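Local coordinates for protein SsfS6 (Streptomyces sp. SF2575, PDB 4FZR) that adopts the two-domain GT-B fold and belongs to the erythromycin biosynthesis protein CIII-like family, at residues E45-N53 and L63-D73; S151-L159 and E331-L339. One frame throughout, in Å; residues are numbered along the deposited sequence.

Interaction 1. Residues E45-N53 and L63-D73; sequences EVLVAASEN and LPFAPTCPSLD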
loop_
_atom_site.group_PDB
_atom_site.type_symbol
_atom_site.label_atom_id
_atom_site.label_comp_id
_atom_site.label_asym_id
_atom_site.label_seq_id
_atom_site.Cartn_x
_atom_site.Cartn_y
_atom_site.Cartn_z
ATOM N N GLU A 45 13.593 0.687 3.099
ATOM C CA GLU A 45 13.433 0.611 1.655
ATOM C C GLU A 45 13.034 -0.806 1.253
ATOM O O GLU A 45 13.659 -1.777 1.683
ATOM C CB GLU A 45 14.735 1.010 0.964
ATOM C CG GLU A 45 14.577 1.281 -0.514
ATOM C CD GLU A 45 15.771 2.011 -1.104
ATOM O OE1 GLU A 45 16.527 2.640 -0.332
ATOM O OE2 GLU A 45 15.949 1.954 -2.340
ATOM N N VAL A 46 11.997 -0.925 0.427
ATOM C CA VAL A 46 11.446 -2.233 0.084
ATOM C C VAL A 46 11.342 -2.443 -1.424
ATOM O O VAL A 46 10.961 -1.540 -2.169
ATOM C CB VAL A 46 10.048 -2.436 0.721
ATOM C CG1 VAL A 46 9.346 -3.652 0.123
ATOM C CG2 VAL A 46 10.170 -2.573 2.232
ATOM N N LEU A 47 11.692 -3.645 -1.865
ATOM C CA LEU A 47 11.508 -4.039 -3.252
ATOM C C LEU A 47 10.947 -5.459 -3.288
ATOM O O LEU A 47 11.569 -6.395 -2.782
ATOM C CB LEU A 47 12.834 -3.967 -4.014
ATOM C CG LEU A 47 12.792 -4.322 -5.505
ATOM C CD1 LEU A 47 11.826 -3.427 -6.260
ATOM C CD2 LEU A 47 14.178 -4.224 -6.112
ATOM N N VAL A 48 9.761 -5.615 -3.866
ATOM C CA VAL A 48 9.136 -6.929 -3.957
ATOM C C VAL A 48 9.506 -7.592 -5.278
ATOM O O VAL A 48 9.216 -7.063 -6.352
ATOM C CB VAL A 48 7.605 -6.845 -3.836
ATOM C CG1 VAL A 48 6.988 -8.238 -3.928
ATOM C CG2 VAL A 48 7.223 -6.167 -2.531
ATOM N N ALA A 49 10.159 -8.746 -5.188
ATOM C CA ALA A 49 10.603 -9.468 -6.370
ATOM C C ALA A 49 9.773 -10.737 -6.557
ATOM O O ALA A 49 9.636 -11.541 -5.635
ATOM C CB ALA A 49 12.084 -9.804 -6.256
ATOM N N ALA A 50 9.210 -10.904 -7.751
ATOM C CA ALA A 50 8.351 -12.049 -8.041
ATOM C C ALA A 50 8.254 -12.278 -9.548
ATOM O O ALA A 50 8.867 -11.553 -10.331
ATOM C CB ALA A 50 6.964 -11.835 -7.442
ATOM N N SER A 51 7.488 -13.288 -9.951
ATOM C CA SER A 51 7.308 -13.590 -11.368
ATOM C C SER A 51 6.633 -12.423 -12.091
ATOM O O SER A 51 5.851 -11.680 -11.498
ATOM C CB SER A 51 6.491 -14.872 -11.545
ATOM O OG SER A 51 5.167 -14.707 -11.069
ATOM N N GLU A 52 6.943 -12.272 -13.376
ATOM C CA GLU A 52 6.449 -11.157 -14.178
ATOM C C GLU A 52 4.946 -10.951 -14.033
ATOM O O GLU A 52 4.466 -9.815 -14.015
ATOM C CB GLU A 52 6.784 -11.391 -15.652
ATOM C CG GLU A 52 6.312 -10.279 -16.575
ATOM C CD GLU A 52 7.214 -9.063 -16.519
ATOM O OE1 GLU A 52 8.446 -9.235 -16.639
ATOM O OE2 GLU A 52 6.695 -7.939 -16.346
ATOM N N ASN A 53 4.204 -12.049 -13.939
ATOM C CA ASN A 53 2.744 -11.978 -13.900
ATOM C C ASN A 53 2.180 -11.486 -12.567
ATOM O O ASN A 53 0.985 -11.212 -12.453
ATOM C CB ASN A 53 2.124 -13.329 -14.276
ATOM C CG ASN A 53 2.534 -14.449 -13.338
ATOM O OD1 ASN A 53 3.698 -14.842 -13.290
ATOM N ND2 ASN A 53 1.567 -14.983 -12.601
ATOM N N LEU A 63 3.306 -1.052 -3.989
ATOM C CA LEU A 63 4.685 -1.431 -3.686
ATOM C C LEU A 63 5.570 -1.506 -4.936
ATOM O O LEU A 63 5.087 -1.776 -6.034
ATOM C CB LEU A 63 4.714 -2.770 -2.936
ATOM C CG LEU A 63 4.081 -2.768 -1.539
ATOM C CD1 LEU A 63 3.926 -4.187 -1.018
ATOM C CD2 LEU A 63 4.901 -1.935 -0.562
ATOM N N PRO A 64 6.879 -1.253 -4.771
ATOM C CA PRO A 64 7.842 -1.375 -5.874
ATOM C C PRO A 64 8.017 -2.822 -6.329
ATOM O O PRO A 64 8.061 -3.714 -5.486
ATOM C CB PRO A 64 9.149 -0.852 -5.261
ATOM C CG PRO A 64 8.737 -0.059 -4.069
ATOM C CD PRO A 64 7.513 -0.735 -3.547
ATOM N N PHE A 65 8.135 -3.038 -7.638
ATOM C CA PHE A 65 8.189 -4.385 -8.202
ATOM C C PHE A 65 9.379 -4.617 -9.132
ATOM O O PHE A 65 9.794 -3.721 -9.858
ATOM C CB PHE A 65 6.905 -4.678 -8.981
ATOM C CG PHE A 65 6.944 -5.974 -9.743
ATOM C CD1 PHE A 65 6.770 -7.182 -9.085
ATOM C CD2 PHE A 65 7.163 -5.988 -11.113
ATOM C CE1 PHE A 65 6.807 -8.380 -9.778
ATOM C CE2 PHE A 65 7.201 -7.186 -11.812
ATOM C CZ PHE A 65 7.024 -8.382 -11.144
ATOM N N ALA A 66 9.903 -5.840 -9.110
ATOM C CA ALA A 66 10.950 -6.265 -10.036
ATOM C C ALA A 66 10.755 -7.744 -10.366
ATOM O O ALA A 66 10.560 -8.557 -9.465
ATOM C CB ALA A 66 12.326 -6.036 -9.431
ATOM N N PRO A 67 10.809 -8.102 -11.660
ATOM C CA PRO A 67 10.515 -9.478 -12.074
ATOM C C PRO A 67 11.712 -10.415 -11.928
ATOM O O PRO A 67 12.834 -10.017 -12.233
ATOM C CB PRO A 67 10.143 -9.314 -13.547
ATOM C CG PRO A 67 10.978 -8.150 -14.003
ATOM C CD PRO A 67 11.128 -7.235 -12.810
ATOM N N THR A 68 11.476 -11.640 -11.467
ATOM C CA THR A 68 12.555 -12.611 -11.280
ATOM C C THR A 68 12.474 -13.765 -12.278
ATOM O O THR A 68 13.375 -14.600 -12.348
ATOM C CB THR A 68 12.560 -13.175 -9.848
ATOM O OG1 THR A 68 11.288 -13.768 -9.555
ATOM C CG2 THR A 68 12.851 -12.064 -8.850
ATOM N N CYS A 69 11.397 -13.800 -13.054
ATOM C CA CYS A 69 11.240 -14.792 -14.109
ATOM C C CYS A 69 10.006 -14.436 -14.929
ATOM O O CYS A 69 9.162 -13.664 -14.475
ATOM C CB CYS A 69 11.117 -16.206 -13.524
ATOM S SG CYS A 69 9.573 -16.553 -12.642
ATOM N N PRO A 70 9.906 -14.980 -16.153
ATOM C CA PRO A 70 8.718 -14.718 -16.976
ATOM C C PRO A 70 7.441 -15.222 -16.312
ATOM O O PRO A 70 7.512 -15.915 -15.301
ATOM C CB PRO A 70 9.000 -15.507 -18.258
ATOM C CG PRO A 70 10.487 -15.636 -18.309
ATOM C CD PRO A 70 10.923 -15.761 -16.881
ATOM N N SER A 71 6.288 -14.871 -16.873
ATOM C CA SER A 71 5.003 -15.293 -16.321
ATOM C C SER A 71 4.975 -16.803 -16.040
ATOM O O SER A 71 5.528 -17.595 -16.800
ATOM C CB SER A 71 3.869 -14.905 -17.273
ATOM O OG SER A 71 2.621 -15.367 -16.792
ATOM N N LEU A 72 4.336 -17.192 -14.939
ATOM C CA LEU A 72 4.384 -18.571 -14.459
ATOM C C LEU A 72 3.176 -18.909 -13.604
ATOM O O LEU A 72 2.643 -18.055 -12.906
ATOM C CB LEU A 72 5.618 -18.763 -13.580
ATOM C CG LEU A 72 6.794 -19.605 -14.068
ATOM C CD1 LEU A 72 7.698 -19.945 -12.893
ATOM C CD2 LEU A 72 6.339 -20.870 -14.764
ATOM N N ASP A 73 2.767 -20.170 -13.634
ATOM C CA ASP A 73 1.791 -20.674 -12.686
ATOM C C ASP A 73 2.351 -21.958 -12.101
ATOM O O ASP A 73 3.250 -22.569 -12.669
ATOM C CB ASP A 73 0.434 -20.881 -13.357
ATOM C CG ASP A 73 -0.170 -19.575 -13.840
ATOM O OD1 ASP A 73 0.071 -18.539 -13.188
ATOM O OD2 ASP A 73 -0.870 -19.578 -14.874
HETATM O O HOH W 1 11.073 -14.078 -6.778
#
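Glu52 and Phe65 lose the most surface where residues 45-53 run beside 63-73. Four backbone bonds set the parallel pairing, beginning with Val48 N to Pro64 O and Ala66 N to Val48 O and ending with Thr68 N to Ala50 O. Beyond the corner at Thr68, Glu52 N reaches Cys69 O at 2.8 Å with the donor almost on the line of the carbonyl (C=O...N 170°). The Glu52 chain bends at chi2 (78°), which lays its carboxylate alongside the Pro67 ring, OE1 lying 3.5 Å from Pro67 CB. Phe65 sends its CG anti to the backbone N (chi1 173°), bringing the ring along strand 45-51: CE1 comes within 4.2 Å of Ala50 CB, while Ser51 O meets the ring edge near its plane, 3.5 Å from Phe65 CZ. Asn53 closes the far end. Its OD1 accepts Leu72 N at 2.9 Å and Ser51 OG at 2.7 Å from opposite faces of the amide plane, a two-sided grip that should fix the amide's rotation; Asn53 ND2 bonds to Cys24 O and, weakly, to Leu72 O. Pro67 and Glu52 also pack on Gln216 of the second subunit. With helix 55-60 between the paired strands, this is the beta-alpha-beta unit at one edge of a Rossmann-like parallel sheet.

Interaction 2. Residues S151-L159 and E331-L339; sequences SIRLASPEL and EVWDSARLL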
loop_
_atom_site.group_PDB
_atom_site.type_symbol
_atom_site.label_atom_id
_atom_site.label_comp_id
_atom_site.label_asym_id
_atom_site.label_seq_id
_atom_site.Cartn_x
_atom_site.Cartn_y
_atom_site.Cartn_z
ATOM N N SER A 151 4.881 -17.095 7.750
ATOM C CA SER A 151 3.852 -18.061 7.398
ATOM C C SER A 151 2.609 -17.323 6.920
ATOM O O SER A 151 2.182 -16.350 7.537
ATOM C CB SER A 151 3.496 -18.936 8.601
ATOM O OG SER A 151 2.267 -19.606 8.387
ATOM N N ILE A 152 2.034 -17.789 5.818
ATOM C CA ILE A 152 0.832 -17.180 5.268
ATOM C C ILE A 152 -0.323 -18.176 5.357
ATOM O O ILE A 152 -1.322 -18.051 4.648
ATOM C CB ILE A 152 1.053 -16.736 3.805
ATOM C CG1 ILE A 152 1.488 -17.926 2.948
ATOM C CG2 ILE A 152 2.110 -15.629 3.736
ATOM C CD1 ILE A 152 1.400 -17.676 1.469
ATOM N N ARG A 153 -0.178 -19.152 6.250
ATOM C CA ARG A 153 -1.129 -20.252 6.380
ATOM C C ARG A 153 -1.439 -20.514 7.846
ATOM O O ARG A 153 -0.610 -20.249 8.721
ATOM C CB ARG A 153 -0.541 -21.523 5.760
ATOM C CG ARG A 153 -0.172 -21.369 4.296
ATOM C CD ARG A 153 0.626 -22.550 3.761
ATOM N NE ARG A 153 0.977 -22.356 2.354
ATOM C CZ ARG A 153 1.996 -21.611 1.933
ATOM N NH1 ARG A 153 2.774 -20.987 2.806
ATOM N NH2 ARG A 153 2.240 -21.487 0.635
ATOM N N LEU A 154 -2.632 -21.034 8.116
ATOM C CA LEU A 154 -2.975 -21.464 9.463
ATOM C C LEU A 154 -2.050 -22.597 9.866
ATOM O O LEU A 154 -1.552 -22.640 10.991
ATOM C CB LEU A 154 -4.422 -21.948 9.529
ATOM C CG LEU A 154 -5.521 -20.914 9.775
ATOM C CD1 LEU A 154 -6.866 -21.616 9.855
ATOM C CD2 LEU A 154 -5.261 -20.129 11.049
ATOM N N ALA A 155 -1.822 -23.513 8.932
ATOM C CA ALA A 155 -0.956 -24.656 9.176
ATOM C C ALA A 155 -0.077 -24.917 7.960
ATOM O O ALA A 155 -0.567 -25.057 6.839
ATOM C CB ALA A 155 -1.782 -25.882 9.507
ATOM N N SER A 156 1.229 -24.972 8.193
ATOM C CA SER A 156 2.188 -25.201 7.122
ATOM C C SER A 156 2.991 -26.471 7.392
ATOM O O SER A 156 3.980 -26.439 8.128
ATOM C CB SER A 156 3.126 -23.998 6.988
ATOM O OG SER A 156 2.395 -22.813 6.718
ATOM N N PRO A 157 2.563 -27.598 6.800
ATOM C CA PRO A 157 3.266 -28.877 6.950
ATOM C C PRO A 157 4.777 -28.743 6.783
ATOM O O PRO A 157 5.236 -28.147 5.807
ATOM C CB PRO A 157 2.693 -29.720 5.812
ATOM C CG PRO A 157 1.318 -29.190 5.611
ATOM C CD PRO A 157 1.369 -27.721 5.944
ATOM N N GLU A 158 5.539 -29.289 7.728
ATOM C CA GLU A 158 6.993 -29.281 7.631
ATOM C C GLU A 158 7.440 -30.206 6.501
ATOM O O GLU A 158 8.565 -30.105 6.011
ATOM C CB GLU A 158 7.625 -29.723 8.955
ATOM C CG GLU A 158 7.491 -31.214 9.239
ATOM C CD GLU A 158 8.011 -31.603 10.612
ATOM O OE1 GLU A 158 8.874 -30.881 11.155
ATOM O OE2 GLU A 158 7.554 -32.635 11.148
ATOM N N LEU A 159 6.550 -31.106 6.094
ATOM C CA LEU A 159 6.834 -32.045 5.012
ATOM C C LEU A 159 7.043 -31.334 3.680
ATOM O O LEU A 159 7.884 -31.739 2.875
ATOM C CB LEU A 159 5.700 -33.061 4.880
ATOM C CG LEU A 159 5.968 -34.428 5.510
ATOM C CD1 LEU A 159 7.041 -35.168 4.723
ATOM C CD2 LEU A 159 6.366 -34.287 6.975
ATOM N N GLU A 331 -2.440 -28.423 0.168
ATOM C CA GLU A 331 -1.700 -27.743 1.231
ATOM C C GLU A 331 -2.607 -26.916 2.146
ATOM O O GLU A 331 -2.147 -26.359 3.145
ATOM C CB GLU A 331 -0.606 -26.850 0.636
ATOM C CG GLU A 331 -1.121 -25.707 -0.218
ATOM C CD GLU A 331 0.002 -24.860 -0.781
ATOM O OE1 GLU A 331 0.154 -24.827 -2.020
ATOM O OE2 GLU A 331 0.730 -24.231 0.015
ATOM N N VAL A 332 -3.889 -26.838 1.801
ATOM C CA VAL A 332 -4.859 -26.102 2.608
ATOM C C VAL A 332 -5.691 -27.049 3.466
ATOM O O VAL A 332 -6.489 -26.608 4.290
ATOM C CB VAL A 332 -5.814 -25.249 1.730
ATOM C CG1 VAL A 332 -5.060 -24.645 0.554
ATOM C CG2 VAL A 332 -7.001 -26.070 1.233
ATOM N N TRP A 333 -5.500 -28.349 3.264
ATOM C CA TRP A 333 -6.226 -29.364 4.021
ATOM C C TRP A 333 -6.065 -29.175 5.529
ATOM O O TRP A 333 -7.040 -29.246 6.279
ATOM C CB TRP A 333 -5.742 -30.768 3.636
ATOM C CG TRP A 333 -6.275 -31.267 2.325
ATOM C CD1 TRP A 333 -7.249 -30.691 1.562
ATOM C CD2 TRP A 333 -5.861 -32.446 1.621
ATOM N NE1 TRP A 333 -7.469 -31.437 0.431
ATOM C CE2 TRP A 333 -6.630 -32.520 0.443
ATOM C CE3 TRP A 333 -4.917 -33.448 1.875
ATOM C CZ2 TRP A 333 -6.483 -33.555 -0.482
ATOM C CZ3 TRP A 333 -4.773 -34.475 0.954
ATOM C CH2 TRP A 333 -5.553 -34.519 -0.209
ATOM N N ASP A 334 -4.832 -28.934 5.962
ATOM C CA ASP A 334 -4.514 -28.836 7.384
ATOM C C ASP A 334 -5.209 -27.653 8.054
ATOM O O ASP A 334 -5.607 -27.738 9.216
ATOM C CB ASP A 334 -3.001 -28.718 7.583
ATOM C CG ASP A 334 -2.268 -30.015 7.296
ATOM O OD1 ASP A 334 -2.820 -30.867 6.566
ATOM O OD2 ASP A 334 -1.137 -30.179 7.800
ATOM N N SER A 335 -5.341 -26.548 7.325
ATOM C CA SER A 335 -5.968 -25.345 7.869
ATOM C C SER A 335 -7.481 -25.510 8.024
ATOM O O SER A 335 -8.085 -24.941 8.935
ATOM C CB SER A 335 -5.648 -24.122 6.999
ATOM O OG SER A 335 -6.018 -24.320 5.645
ATOM N N ALA A 336 -8.089 -26.296 7.143
ATOM C CA ALA A 336 -9.528 -26.532 7.201
ATOM C C ALA A 336 -9.871 -27.480 8.349
ATOM O O ALA A 336 -10.930 -27.364 8.968
ATOM C CB ALA A 336 -10.032 -27.085 5.876
ATOM N N ARG A 337 -8.968 -28.414 8.633
ATOM C CA ARG A 337 -9.140 -29.323 9.760
ATOM C C ARG A 337 -9.083 -28.533 11.062
ATOM O O ARG A 337 -9.987 -28.620 11.895
ATOM C CB ARG A 337 -8.061 -30.407 9.751
ATOM C CG ARG A 337 -8.175 -31.378 8.588
ATOM C CD ARG A 337 -7.071 -32.421 8.610
ATOM N NE ARG A 337 -6.741 -32.891 7.266
ATOM C CZ ARG A 337 -6.136 -34.044 6.994
ATOM N NH1 ARG A 337 -5.791 -34.873 7.972
ATOM N NH2 ARG A 337 -5.882 -34.375 5.737
ATOM N N LEU A 338 -8.012 -27.762 11.226
ATOM C CA LEU A 338 -7.857 -26.889 12.381
ATOM C C LEU A 338 -9.113 -26.054 12.582
ATOM O O LEU A 338 -9.595 -25.896 13.704
ATOM C CB LEU A 338 -6.659 -25.959 12.181
ATOM C CG LEU A 338 -5.328 -26.378 12.805
ATOM C CD1 LEU A 338 -4.982 -27.824 12.473
ATOM C CD2 LEU A 338 -4.228 -25.429 12.342
ATOM N N LEU A 339 -9.637 -25.528 11.481
ATOM C CA LEU A 339 -10.810 -24.664 11.514
ATOM C C LEU A 339 -12.045 -25.414 12.000
ATOM O O LEU A 339 -12.808 -24.905 12.824
ATOM C CB LEU A 339 -11.064 -24.077 10.123
ATOM C CG LEU A 339 -12.198 -23.056 10.007
ATOM C CD1 LEU A 339 -12.008 -21.913 10.996
ATOM C CD2 LEU A 339 -12.280 -22.531 8.582
HETATM O O HOH W 2 -2.714 -25.570 5.778
#
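This contact spans the interface between the two domains of the GT-B fold: Arg153, Leu154, Ala155 and Pro157 of a connecting loop face Glu331 and the start of helix 333-341. The polar part is a salt bridge: Arg153 NE donates to Glu331 OE2 at 3.0 Å, though the bond is bent (137° at the hydrogen), and Arg153 NH2 adds a weak bond to the same Glu331 OE2 at 3.2 Å. The guanidinium and carboxylate planes are within 2° of parallel, yet each partner lies somewhat out of the other's plane, so the two flat groups are slightly stepped; OE2 is approached on its anti side. Glu331 is extended beyond CG, which carries the carboxylate across to the arginine. Both charges have second partners, Glu130 for Arg153 NH1 and Tyr104 OH for Glu331 OE1, a network that probably holds the pair in place. The rest is van der Waals packing along the helix. Leu154 CB rests 3.6 Å from Ser335 CB, and Leu154 CD1 lies 3.7 Å from Ser335 O. Ala155 CB touches both Asp334 CB, at 3.6 Å, and Leu338 CD2, at 3.8 Å, two side chains one helical turn apart. Pro157 and Asp334 approach from opposite directions, Pro157 CG coming to 3.4 Å from Asp334 OD2. Ser335 OG donates to Val332 O at 2.7 Å, three residues back, which turns the hydroxyl toward its own backbone. The loop runs from strand 147-150 to helix 158-167; helix 310-318 packs on Leu154 through Thr313 and Leu314, Phe28 of helix 26-29 touches both Arg153 and Glu331, and helix 93-122 meets Pro157 and Asp334 through Leu97 and Glu93.

Overall arrangement
Interaction 1 lies within one domain and joins strands near in sequence; interaction 2 joins segments 172 residues apart at their closest ends, across the two domains. The first is the more extensive, burying 820 Å² against 410 Å², and is mostly core despite its place at a sheet edge where the second subunit packs; the second is partly buried and no other chain touches it. Their chemistry follows: regular backbone pairing dominates interaction 1, whereas a salt bridge and loop side chains packed on a helix make interaction 2. Their centres stand 25 Å apart on opposite sides of the chain's centre without touching, yet helix 93-122 packs on both.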